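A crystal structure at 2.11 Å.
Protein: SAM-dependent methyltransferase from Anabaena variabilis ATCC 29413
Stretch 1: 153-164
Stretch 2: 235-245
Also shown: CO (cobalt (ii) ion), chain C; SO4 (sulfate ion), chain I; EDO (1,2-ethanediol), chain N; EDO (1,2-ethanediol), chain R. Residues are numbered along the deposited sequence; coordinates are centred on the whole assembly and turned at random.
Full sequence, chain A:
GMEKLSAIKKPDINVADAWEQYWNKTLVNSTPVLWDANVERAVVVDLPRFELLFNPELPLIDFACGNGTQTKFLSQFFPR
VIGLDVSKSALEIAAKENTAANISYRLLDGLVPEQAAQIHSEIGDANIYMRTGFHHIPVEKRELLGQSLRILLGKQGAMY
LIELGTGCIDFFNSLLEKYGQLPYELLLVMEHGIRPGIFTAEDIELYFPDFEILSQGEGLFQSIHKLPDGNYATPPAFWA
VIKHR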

# COMPACT_ATOMS: atom_id res chain seq x y z
N LEU A 153 2.32 -14.23 -6.38
CA LEU A 153 3.62 -14.65 -5.89
C LEU A 153 4.02 -16.06 -6.33
O LEU A 153 5.21 -16.34 -6.57
CB LEU A 153 3.61 -14.61 -4.36
CG LEU A 153 3.60 -13.20 -3.75
CD1 LEU A 153 3.10 -13.21 -2.29
CD2 LEU A 153 5.00 -12.51 -3.90
N GLY A 154 3.04 -16.96 -6.37
CA GLY A 154 3.33 -18.38 -6.64
C GLY A 154 4.40 -18.89 -5.67
O GLY A 154 4.48 -18.45 -4.53
N LYS A 155 5.25 -19.80 -6.12
CA LYS A 155 6.30 -20.36 -5.27
C LYS A 155 7.53 -19.48 -5.17
O LYS A 155 8.12 -19.39 -4.09
CB LYS A 155 6.73 -21.73 -5.78
CG LYS A 155 7.75 -22.47 -4.88
CD LYS A 155 7.14 -22.87 -3.54
CE LYS A 155 8.09 -23.77 -2.70
NZ LYS A 155 9.41 -23.14 -2.56
N GLN A 156 7.93 -18.85 -6.27
CA GLN A 156 9.22 -18.19 -6.30
C GLN A 156 9.22 -16.75 -5.91
O GLN A 156 10.27 -16.21 -5.62
CB GLN A 156 9.84 -18.27 -7.69
CG GLN A 156 10.04 -19.67 -8.29
CD GLN A 156 10.73 -19.55 -9.68
OE1 GLN A 156 11.76 -18.85 -9.81
NE2 GLN A 156 10.13 -20.16 -10.71
N GLY A 157 8.07 -16.10 -5.97
CA GLY A 157 7.98 -14.71 -5.58
C GLY A 157 8.12 -14.42 -4.09
O GLY A 157 7.73 -15.24 -3.27
N ALA A 158 8.67 -13.25 -3.76
CA ALA A 158 8.70 -12.77 -2.37
C ALA A 158 7.99 -11.42 -2.35
O ALA A 158 7.95 -10.70 -3.36
CB ALA A 158 10.15 -12.66 -1.79
N MSE A 159 7.41 -11.09 -1.20
CA MSE A 159 6.68 -9.85 -1.01
C MSE A 159 7.24 -9.09 0.17
O MSE A 159 7.35 -9.65 1.26
CB MSE A 159 5.19 -10.09 -0.73
CG MSE A 159 4.49 -8.83 -0.35
SE MSE A 159 2.55 -8.90 -0.42
CE MSE A 159 2.20 -10.38 0.80
N TYR A 160 7.54 -7.82 -0.07
CA TYR A 160 7.78 -6.90 1.01
C TYR A 160 6.51 -6.06 1.15
O TYR A 160 6.03 -5.50 0.16
CB TYR A 160 8.93 -5.93 0.71
CG TYR A 160 9.07 -4.81 1.76
CD1 TYR A 160 9.80 -5.00 2.93
CD2 TYR A 160 8.49 -3.56 1.56
CE1 TYR A 160 9.96 -3.96 3.85
CE2 TYR A 160 8.62 -2.52 2.49
CZ TYR A 160 9.36 -2.74 3.63
OH TYR A 160 9.53 -1.70 4.50
N LEU A 161 5.98 -5.99 2.36
CA LEU A 161 4.87 -5.07 2.64
C LEU A 161 5.15 -4.25 3.91
O LEU A 161 5.83 -4.71 4.84
CB LEU A 161 3.53 -5.77 2.76
CG LEU A 161 3.21 -6.62 4.01
CD1 LEU A 161 1.65 -6.94 4.01
CD2 LEU A 161 4.03 -7.88 4.05
N ILE A 162 4.68 -3.00 3.88
CA ILE A 162 4.77 -2.09 5.02
C ILE A 162 3.36 -1.48 5.16
O ILE A 162 2.74 -1.03 4.19
CB ILE A 162 5.91 -1.06 4.88
CG1 ILE A 162 5.98 -0.20 6.15
CG2 ILE A 162 5.78 -0.22 3.53
CD1 ILE A 162 7.14 0.84 6.22
N GLU A 163 2.83 -1.58 6.38
CA GLU A 163 1.46 -1.23 6.68
C GLU A 163 1.43 -0.40 7.97
O GLU A 163 2.42 -0.35 8.69
CB GLU A 163 0.65 -2.53 6.88
CG GLU A 163 0.55 -3.38 5.62
CD GLU A 163 -0.21 -2.71 4.50
OE1 GLU A 163 -1.08 -1.85 4.81
OE2 GLU A 163 0.10 -3.00 3.30
N LEU A 164 0.30 0.22 8.25
CA LEU A 164 0.12 0.87 9.54
C LEU A 164 -0.12 -0.25 10.52
O LEU A 164 -0.87 -1.18 10.21
CB LEU A 164 -1.02 1.88 9.51
CG LEU A 164 -0.84 3.04 8.50
CD1 LEU A 164 -1.89 4.16 8.68
CD2 LEU A 164 0.57 3.63 8.55
CO CO C . 0.10 -22.21 -0.32
S SO4 I . 12.24 -20.61 -5.16
O1 SO4 I . 13.01 -21.10 -6.31
O2 SO4 I . 12.35 -19.16 -5.10
O3 SO4 I . 12.75 -21.20 -3.91
O4 SO4 I . 10.86 -21.01 -5.37
C1 EDO N . 5.82 -21.72 -10.28
O1 EDO N . 7.10 -21.36 -9.77
C2 EDO N . 4.86 -22.03 -9.14
O2 EDO N . 4.18 -20.82 -8.69
C1 EDO R . 12.60 -2.64 13.08
O1 EDO R . 11.84 -2.81 14.27
C2 EDO R . 11.99 -1.44 12.37
O2 EDO R . 12.61 -1.28 11.12
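Stretch 2, residues 235-245: PPAFWAVIKHR

Where the regular pairing of the two stretches gives out, water takes over: a single molecule donates to Gly154 O (2.8 Å) and Gly157 O (2.7 Å) and accepts from His244 N (2.8 Å), so the turn of stretch 1 is tied to the last strand residue of stretch 2 without direct backbone bonds. A second water accepts from Lys155 NZ (2.8 Å) and Lys243 NZ (2.7 Å) and donates to Lys155 O and His244 O (both 2.6 Å), bridging two ammonium groups, Lys155 NZ and Lys243 NZ, that lie 4.6 Å apart.

Beyond this end, stretch 2 is extended from Ala237 to His244 and runs antiparallel to the strand of stretch 1 that ends at Leu164, with a signed crossing angle of 164° and a closest axial approach of 4.5 Å. Three hydrogen-bonded pairs set the register. Met159 N to Ile242 O is 3.0 Å and Ile242 N to Met159 O 2.9 Å; Leu161 N to Ala240 O and Ala240 N to Leu161 O are both 3.0 Å; Glu163 N to Phe238 O is 2.8 Å and Phe238 N to Glu163 O 2.9 Å. Between them, Tyr160 faces Val241 (CA to CA 4.4 Å) and Ile162 faces Trp239 (CA to CA 4.2 Å), as expected for non-hydrogen-bonded pairs.

Side chains alternate across the sheet. On one face, Val241 CG2 meets the edge of the Tyr160 ring, 3.8 Å from CD1, while Trp239 CE3 approaches Tyr160 CE1 obliquely at 3.6 Å and Trp239 CB packs 3.9 Å from Ile162 CB. On the other, Ile242 CD1 lies 3.5 Å from CE of selenomethionine Met159, and Ala240 CB lies 4.2 Å from Leu161 CD2. Past the strand pairing, Pro235 CG rests 3.9 Å from Leu164 CD2. At the opposite end, His244 NE2 binds the cobalt ion at 2.0 Å.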

# COMPACT_ATOMS: atom_id res chain seq x y z
N PRO A 235 2.95 7.79 11.78
CA PRO A 235 2.30 6.70 12.51
C PRO A 235 3.14 5.41 12.58
O PRO A 235 4.05 5.20 11.76
CB PRO A 235 1.02 6.44 11.70
CG PRO A 235 1.31 6.99 10.32
CD PRO A 235 2.23 8.16 10.55
N PRO A 236 2.83 4.54 13.55
CA PRO A 236 3.59 3.29 13.70
C PRO A 236 3.34 2.35 12.54
O PRO A 236 2.21 2.25 12.05
CB PRO A 236 3.08 2.71 15.01
CG PRO A 236 1.72 3.32 15.22
CD PRO A 236 1.78 4.68 14.58
N ALA A 237 4.42 1.69 12.11
CA ALA A 237 4.43 0.79 10.96
C ALA A 237 4.70 -0.65 11.39
O ALA A 237 5.20 -0.92 12.48
CB ALA A 237 5.46 1.24 9.92
N PHE A 238 4.31 -1.56 10.52
CA PHE A 238 4.63 -2.97 10.62
C PHE A 238 5.10 -3.33 9.23
O PHE A 238 4.43 -2.98 8.25
CB PHE A 238 3.41 -3.85 10.95
CG PHE A 238 3.64 -5.31 10.68
CD1 PHE A 238 4.35 -6.07 11.57
CD2 PHE A 238 3.22 -5.89 9.51
CE1 PHE A 238 4.62 -7.38 11.32
CE2 PHE A 238 3.49 -7.24 9.26
CZ PHE A 238 4.21 -7.96 10.18
N TRP A 239 6.21 -4.05 9.13
CA TRP A 239 6.69 -4.53 7.83
C TRP A 239 7.22 -5.95 7.92
O TRP A 239 7.66 -6.41 9.00
CB TRP A 239 7.77 -3.59 7.21
CG TRP A 239 9.03 -3.52 7.97
CD1 TRP A 239 9.35 -2.58 8.91
CD2 TRP A 239 10.17 -4.39 7.88
NE1 TRP A 239 10.60 -2.81 9.40
CE2 TRP A 239 11.14 -3.91 8.78
CE3 TRP A 239 10.47 -5.52 7.11
CZ2 TRP A 239 12.38 -4.53 8.97
CZ3 TRP A 239 11.71 -6.13 7.29
CH2 TRP A 239 12.65 -5.62 8.21
N ALA A 240 7.16 -6.63 6.78
CA ALA A 240 7.64 -8.00 6.67
C ALA A 240 8.04 -8.34 5.24
O ALA A 240 7.54 -7.75 4.26
CB ALA A 240 6.56 -9.03 7.20
N VAL A 241 8.97 -9.29 5.12
CA VAL A 241 9.22 -9.95 3.85
C VAL A 241 8.76 -11.41 4.03
O VAL A 241 9.22 -12.10 4.95
CB VAL A 241 10.72 -9.92 3.42
CG1 VAL A 241 10.88 -10.64 2.11
CG2 VAL A 241 11.26 -8.46 3.33
N ILE A 242 7.86 -11.85 3.14
CA ILE A 242 7.32 -13.21 3.20
C ILE A 242 7.49 -13.93 1.85
O ILE A 242 7.56 -13.30 0.79
CB ILE A 242 5.83 -13.24 3.70
CG1 ILE A 242 4.85 -12.71 2.63
CG2 ILE A 242 5.70 -12.41 5.01
CD1 ILE A 242 3.35 -12.87 3.01
N LYS A 243 7.58 -15.26 1.92
CA LYS A 243 7.73 -16.10 0.74
C LYS A 243 7.04 -17.45 1.05
O LYS A 243 7.08 -17.92 2.19
CB LYS A 243 9.20 -16.28 0.45
CG LYS A 243 9.55 -17.03 -0.85
CD LYS A 243 11.03 -16.89 -1.13
CE LYS A 243 11.45 -17.55 -2.45
NZ LYS A 243 11.36 -19.04 -2.24
N HIS A 244 6.36 -18.04 0.06
CA HIS A 244 5.68 -19.31 0.30
C HIS A 244 6.66 -20.33 0.92
O HIS A 244 7.84 -20.46 0.49
CB HIS A 244 4.96 -19.85 -0.97
CG HIS A 244 3.94 -20.92 -0.70
ND1 HIS A 244 4.30 -22.18 -0.29
CD2 HIS A 244 2.58 -20.93 -0.78
CE1 HIS A 244 3.21 -22.92 -0.10
NE2 HIS A 244 2.15 -22.20 -0.41
N ARG A 245 6.18 -21.06 1.92
CA ARG A 245 6.99 -22.10 2.54
C ARG A 245 7.28 -23.22 1.54
O ARG A 245 8.20 -24.02 1.76
CB ARG A 245 6.27 -22.68 3.77
CG ARG A 245 5.08 -23.54 3.42
CD ARG A 245 4.26 -23.90 4.68
NE ARG A 245 3.17 -24.81 4.34
CZ ARG A 245 2.46 -25.51 5.22
NH1 ARG A 245 2.68 -25.39 6.52
NH2 ARG A 245 1.52 -26.33 4.81
OXT ARG A 245 6.60 -23.36 0.49
O HOH W 1 5.88 -17.07 -2.54
O HOH W 2 9.05 -20.43 -1.86